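Local structure of phosphocarrier protein HPr (Mycoplasma capricolum, 1PCH) at residues 3-9 and 84-88; 33-37 and 58-62. The protein carries phosphoryl groups, through a phosphohistidine intermediate, as the general, non-sugar-specific component of the phosphoenolpyruvate-dependent sugar phosphotransferase system. All blocks are in the same frame, centred on the assembly; numbering follows the deposited sequence.

Interaction 1: residues 3-9 and 84-88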
loop_
_atom_site.group_PDB
_atom_site.type_symbol
_atom_site.label_atom_id
_atom_site.label_comp_id
_atom_site.label_asym_id
_atom_site.label_seq_id
_atom_site.Cartn_x
_atom_site.Cartn_y
_atom_site.Cartn_z
ATOM N N PHE A 3 -6.847 -1.621 6.514
ATOM C CA PHE A 3 -7.699 -2.179 5.499
ATOM C C PHE A 3 -6.936 -3.275 4.765
ATOM O O PHE A 3 -5.720 -3.300 4.748
ATOM C CB PHE A 3 -8.299 -1.176 4.552
ATOM C CG PHE A 3 -7.400 -0.672 3.448
ATOM C CD1 PHE A 3 -7.318 -1.341 2.255
ATOM C CD2 PHE A 3 -6.648 0.483 3.648
ATOM C CE1 PHE A 3 -6.494 -0.885 1.231
ATOM C CE2 PHE A 3 -5.831 0.948 2.628
ATOM C CZ PHE A 3 -5.755 0.263 1.439
ATOM N N SER A 4 -7.718 -4.217 4.239
ATOM C CA SER A 4 -7.079 -5.311 3.518
ATOM C C SER A 4 -7.689 -5.340 2.158
ATOM O O SER A 4 -8.822 -4.869 1.933
ATOM C CB SER A 4 -7.277 -6.628 4.255
ATOM O OG SER A 4 -6.769 -6.603 5.547
ATOM N N ALA A 5 -6.943 -5.823 1.169
ATOM C CA ALA A 5 -7.538 -5.865 -0.176
ATOM C C ALA A 5 -6.780 -6.929 -0.964
ATOM O O ALA A 5 -5.647 -7.279 -0.612
ATOM C CB ALA A 5 -7.527 -4.552 -0.870
ATOM N N ILE A 6 -7.342 -7.365 -2.045
ATOM C CA ILE A 6 -6.573 -8.353 -2.856
ATOM C C ILE A 6 -6.008 -7.562 -4.040
ATOM O O ILE A 6 -6.738 -6.815 -4.653
ATOM C CB ILE A 6 -7.541 -9.416 -3.393
ATOM C CG1 ILE A 6 -8.171 -10.272 -2.279
ATOM C CG2 ILE A 6 -6.907 -10.265 -4.467
ATOM C CD1 ILE A 6 -7.195 -10.829 -1.304
ATOM N N ILE A 7 -4.758 -7.754 -4.331
ATOM C CA ILE A 7 -4.104 -7.118 -5.463
ATOM C C ILE A 7 -4.612 -7.764 -6.757
ATOM O O ILE A 7 -4.447 -8.939 -6.942
ATOM C CB ILE A 7 -2.572 -7.353 -5.403
ATOM C CG1 ILE A 7 -1.936 -6.783 -4.161
ATOM C CG2 ILE A 7 -1.972 -6.888 -6.715
ATOM C CD1 ILE A 7 -2.124 -5.256 -4.050
ATOM N N THR A 8 -5.263 -6.970 -7.601
ATOM C CA THR A 8 -5.780 -7.582 -8.826
ATOM C C THR A 8 -4.983 -7.224 -10.042
ATOM O O THR A 8 -5.278 -7.742 -11.131
ATOM C CB THR A 8 -7.253 -7.231 -9.024
ATOM O OG1 THR A 8 -7.457 -5.845 -8.729
ATOM C CG2 THR A 8 -8.064 -8.032 -7.994
ATOM N N ASP A 9 -3.997 -6.340 -9.854
ATOM C CA ASP A 9 -3.149 -5.952 -10.980
ATOM C C ASP A 9 -2.404 -7.253 -11.451
ATOM O O ASP A 9 -1.980 -7.965 -10.591
ATOM C CB ASP A 9 -2.108 -4.953 -10.525
ATOM C CG ASP A 9 -1.248 -4.440 -11.665
ATOM O OD1 ASP A 9 -0.776 -5.248 -12.473
ATOM O OD2 ASP A 9 -1.031 -3.203 -11.716
ATOM N N ALA A 84 -5.550 1.238 -10.145
ATOM C CA ALA A 84 -6.054 -0.068 -10.615
ATOM C C ALA A 84 -5.323 -1.212 -9.971
ATOM O O ALA A 84 -5.205 -2.328 -10.495
ATOM C CB ALA A 84 -5.997 -0.127 -12.145
ATOM N N LEU A 85 -4.756 -1.000 -8.767
ATOM C CA LEU A 85 -4.038 -2.115 -8.137
ATOM C C LEU A 85 -5.014 -3.111 -7.513
ATOM O O LEU A 85 -4.749 -4.279 -7.273
ATOM C CB LEU A 85 -3.167 -1.530 -7.018
ATOM C CG LEU A 85 -2.112 -2.455 -6.432
ATOM C CD1 LEU A 85 -1.072 -2.859 -7.478
ATOM C CD2 LEU A 85 -1.337 -1.648 -5.312
ATOM N N ILE A 86 -6.137 -2.561 -7.087
ATOM C CA ILE A 86 -7.174 -3.263 -6.415
ATOM C C ILE A 86 -8.498 -2.830 -7.056
ATOM O O ILE A 86 -8.480 -1.860 -7.827
ATOM C CB ILE A 86 -7.219 -3.045 -4.886
ATOM C CG1 ILE A 86 -7.769 -1.683 -4.441
ATOM C CG2 ILE A 86 -5.840 -3.286 -4.298
ATOM C CD1 ILE A 86 -7.959 -1.558 -2.956
ATOM N N GLN A 87 -9.536 -3.535 -6.711
ATOM C CA GLN A 87 -10.871 -3.177 -7.225
ATOM C C GLN A 87 -11.584 -2.286 -6.265
ATOM O O GLN A 87 -11.510 -2.389 -5.033
ATOM C CB GLN A 87 -11.599 -4.441 -7.614
ATOM C CG GLN A 87 -10.853 -5.119 -8.816
ATOM C CD GLN A 87 -11.810 -6.056 -9.533
ATOM O OE1 GLN A 87 -11.715 -6.247 -10.740
ATOM N NE2 GLN A 87 -12.734 -6.592 -8.757
ATOM N N GLY A 88 -12.271 -1.257 -6.802
ATOM C CA GLY A 88 -12.953 -0.384 -5.815
ATOM C C GLY A 88 -14.289 -1.026 -5.406
ATOM O O GLY A 88 -14.638 -2.067 -5.997
ATOM O OXT GLY A 88 -14.960 -0.452 -4.526
HETATM O O HOH W 1 -9.185 -5.917 -4.992
HETATM O O HOH W 2 -7.079 -4.227 -11.048
#

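Interaction 2: residues 33-37 and 58-62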
loop_
_atom_site.group_PDB
_atom_site.type_symbol
_atom_site.label_atom_id
_atom_site.label_comp_id
_atom_site.label_asym_id
_atom_site.label_seq_id
_atom_site.Cartn_x
_atom_site.Cartn_y
_atom_site.Cartn_z
ATOM N N THR A 33 2.356 0.885 7.295
ATOM C CA THR A 33 2.956 -0.392 6.977
ATOM C C THR A 33 2.068 -1.195 6.040
ATOM O O THR A 33 0.842 -1.121 6.038
ATOM C CB THR A 33 3.213 -1.158 8.291
ATOM O OG1 THR A 33 4.021 -0.299 9.104
ATOM C CG2 THR A 33 3.990 -2.437 8.036
ATOM N N ILE A 34 2.726 -1.944 5.205
ATOM C CA ILE A 34 2.055 -2.844 4.250
ATOM C C ILE A 34 2.516 -4.260 4.643
ATOM O O ILE A 34 3.681 -4.464 4.965
ATOM C CB ILE A 34 2.343 -2.539 2.831
ATOM C CG1 ILE A 34 1.674 -3.518 1.823
ATOM C CG2 ILE A 34 3.834 -2.451 2.548
ATOM C CD1 ILE A 34 1.733 -2.960 0.401
ATOM N N ILE A 35 1.536 -5.131 4.779
ATOM C CA ILE A 35 1.748 -6.509 5.198
ATOM C C ILE A 35 1.232 -7.426 4.072
ATOM O O ILE A 35 0.167 -7.152 3.512
ATOM C CB ILE A 35 0.879 -6.808 6.464
ATOM C CG1 ILE A 35 1.243 -5.922 7.643
ATOM C CG2 ILE A 35 0.909 -8.263 6.801
ATOM C CD1 ILE A 35 0.170 -5.777 8.688
ATOM N N ALA A 36 2.028 -8.402 3.751
ATOM C CA ALA A 36 1.809 -9.400 2.747
ATOM C C ALA A 36 2.580 -10.695 3.104
ATOM O O ALA A 36 3.777 -10.699 3.312
ATOM C CB ALA A 36 2.152 -8.940 1.372
ATOM N N ASN A 37 1.816 -11.798 3.171
ATOM C CA ASN A 37 2.448 -13.085 3.492
ATOM C C ASN A 37 3.155 -12.916 4.829
ATOM O O ASN A 37 2.541 -12.439 5.790
ATOM C CB ASN A 37 3.366 -13.563 2.394
ATOM C CG ASN A 37 2.862 -13.352 0.990
ATOM O OD1 ASN A 37 3.515 -12.715 0.138
ATOM N ND2 ASN A 37 1.684 -13.869 0.683
ATOM N N THR A 58 -2.460 -11.659 -4.149
ATOM C CA THR A 58 -2.009 -11.535 -2.795
ATOM C C THR A 58 -2.939 -10.622 -2.007
ATOM O O THR A 58 -3.368 -9.586 -2.491
ATOM C CB THR A 58 -0.570 -10.968 -2.718
ATOM O OG1 THR A 58 0.292 -11.835 -3.484
ATOM C CG2 THR A 58 -0.040 -10.946 -1.307
ATOM N N GLU A 59 -3.262 -11.037 -0.807
ATOM C CA GLU A 59 -4.073 -10.231 0.070
ATOM C C GLU A 59 -3.070 -9.418 0.948
ATOM O O GLU A 59 -2.217 -9.948 1.616
ATOM C CB GLU A 59 -4.931 -11.052 1.030
ATOM C CG GLU A 59 -5.887 -10.143 1.825
ATOM C CD GLU A 59 -6.777 -10.965 2.758
ATOM O OE1 GLU A 59 -6.256 -11.437 3.779
ATOM O OE2 GLU A 59 -7.987 -11.108 2.446
ATOM N N ILE A 60 -3.261 -8.107 0.820
ATOM C CA ILE A 60 -2.396 -7.219 1.582
ATOM C C ILE A 60 -3.251 -6.508 2.631
ATOM O O ILE A 60 -4.456 -6.374 2.495
ATOM C CB ILE A 60 -1.748 -6.197 0.667
ATOM C CG1 ILE A 60 -2.765 -5.293 -0.074
ATOM C CG2 ILE A 60 -0.816 -6.885 -0.317
ATOM C CD1 ILE A 60 -2.384 -3.841 -0.102
ATOM N N THR A 61 -2.526 -6.035 3.637
ATOM C CA THR A 61 -3.134 -5.275 4.697
ATOM C C THR A 61 -2.292 -4.000 4.874
ATOM O O THR A 61 -1.082 -4.101 4.807
ATOM C CB THR A 61 -3.118 -6.060 6.027
ATOM O OG1 THR A 61 -3.965 -7.221 5.827
ATOM C CG2 THR A 61 -3.832 -5.213 7.076
ATOM N N ILE A 62 -2.984 -2.889 4.920
ATOM C CA ILE A 62 -2.330 -1.621 5.157
ATOM C C ILE A 62 -2.766 -1.129 6.559
ATOM O O ILE A 62 -3.963 -1.128 6.879
ATOM C CB ILE A 62 -2.666 -0.553 4.126
ATOM C CG1 ILE A 62 -2.374 -0.938 2.704
ATOM C CG2 ILE A 62 -1.997 0.769 4.494
ATOM C CD1 ILE A 62 -0.919 -1.071 2.380
HETATM O O HOH W 3 -0.811 -11.834 2.737
#

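Interaction 1: residues 3-9 and 84-88
In the open-faced beta-sandwich of HPr, the C-terminal tail packs along the end of the first strand and the loop that leads to the active site. A84, just after helix 69-82, has positive phi (66°) and closes the helix end in a Schellman motif. Its carbonyl is bridged to T8 by a water, 2.7 Å from A84 O and 2.9 Å from T8 OG1. L85 makes the main polar contact. T8 N donates to L85 O at 2.8 Å, and D9 N gives the same L85 O a weak bond at 3.4 Å. The L85 side chain meets I7 (CG to I7 CD1, 3.7 Å) and reaches L13, P17 and L21. D9 lies beside the active site: D9 OD2 hydrogen-bonds NE2 of the phosphorylatable H14, while OD1 accepts from V11 N. The bonds to L85 O thus lie next to the active site. I86 packs its side chain on the first strand. Its CD1 sits 3.7 Å from A5 CB, near the F3 ring, and its CG2 lies 4.2 Å from I7 CD1. At Q87 a water links the two backbones: it accepts from Q87 N at 3.0 Å and donates to I6 O at 2.6 Å.

Interaction 2: residues 33-37 and 58-62
This is an antiparallel strand pair at the middle of the four-stranded sheet, where 31-36 lies beside 59-65. The axes of 33-36 and 59-62 approach to 4.7 Å, with 157° between their N-to-C directions. I35 and T61 form the hydrogen-bonded pair. I35 N donates to T61 O at 2.8 Å, and T61 N returns a bond to I35 O at 2.9 Å. I34 and I62 form the adjoining non-hydrogen-bonded pair, with CA atoms 4.6 Å apart. CA-H...O contacts add to it, such as I62 CA to T33 O at 3.3 Å. The strand order 1-4-2-3, with helices packed on one face, is that of the HPr open-faced beta-sandwich. I34, A36, I60 and I62 point to the helix-covered face. There I34 CB meets I62 CD1 at 3.6 Å, and A36 CB meets I60 CG2 at 4.0 Å. Helix 46-52 covers I34 and A36 through M52; helix 69-82 covers I60 and I62 through M80. I35 and T61 lie on the other face, their CB atoms 4.1 Å apart, and T61 OG1 hydrogen-bonds S4 OG of the edge strand. Beyond A36, a water joins the two backbones, accepting from N37 N (2.7 Å) and donating to E59 O (2.6 Å).

How the interactions relate
Both interactions reach the same antiparallel sheet, and their centres are 11 Å apart. Strand 59-65 of interaction 2 lies between strand 31-36 and strand 2-6, the edge strand of interaction 1. Backbone bonds probably join the two directly: F3 O to I62 N at 2.8 Å and A5 N to I60 O at 2.9 Å. Along the chain, 33-37 and 58-62 are nested between 3-9 and 84-88. Interaction 1 thus brings the two ends of the protein together, while interaction 2 builds the interior of the sheet. Helix 69-82 is shared: its M80 touches F3, I86, I60 and I62. The active-site H14 lies next to interaction 1, and its side chain is about 12 Å from that of I34 in interaction 2.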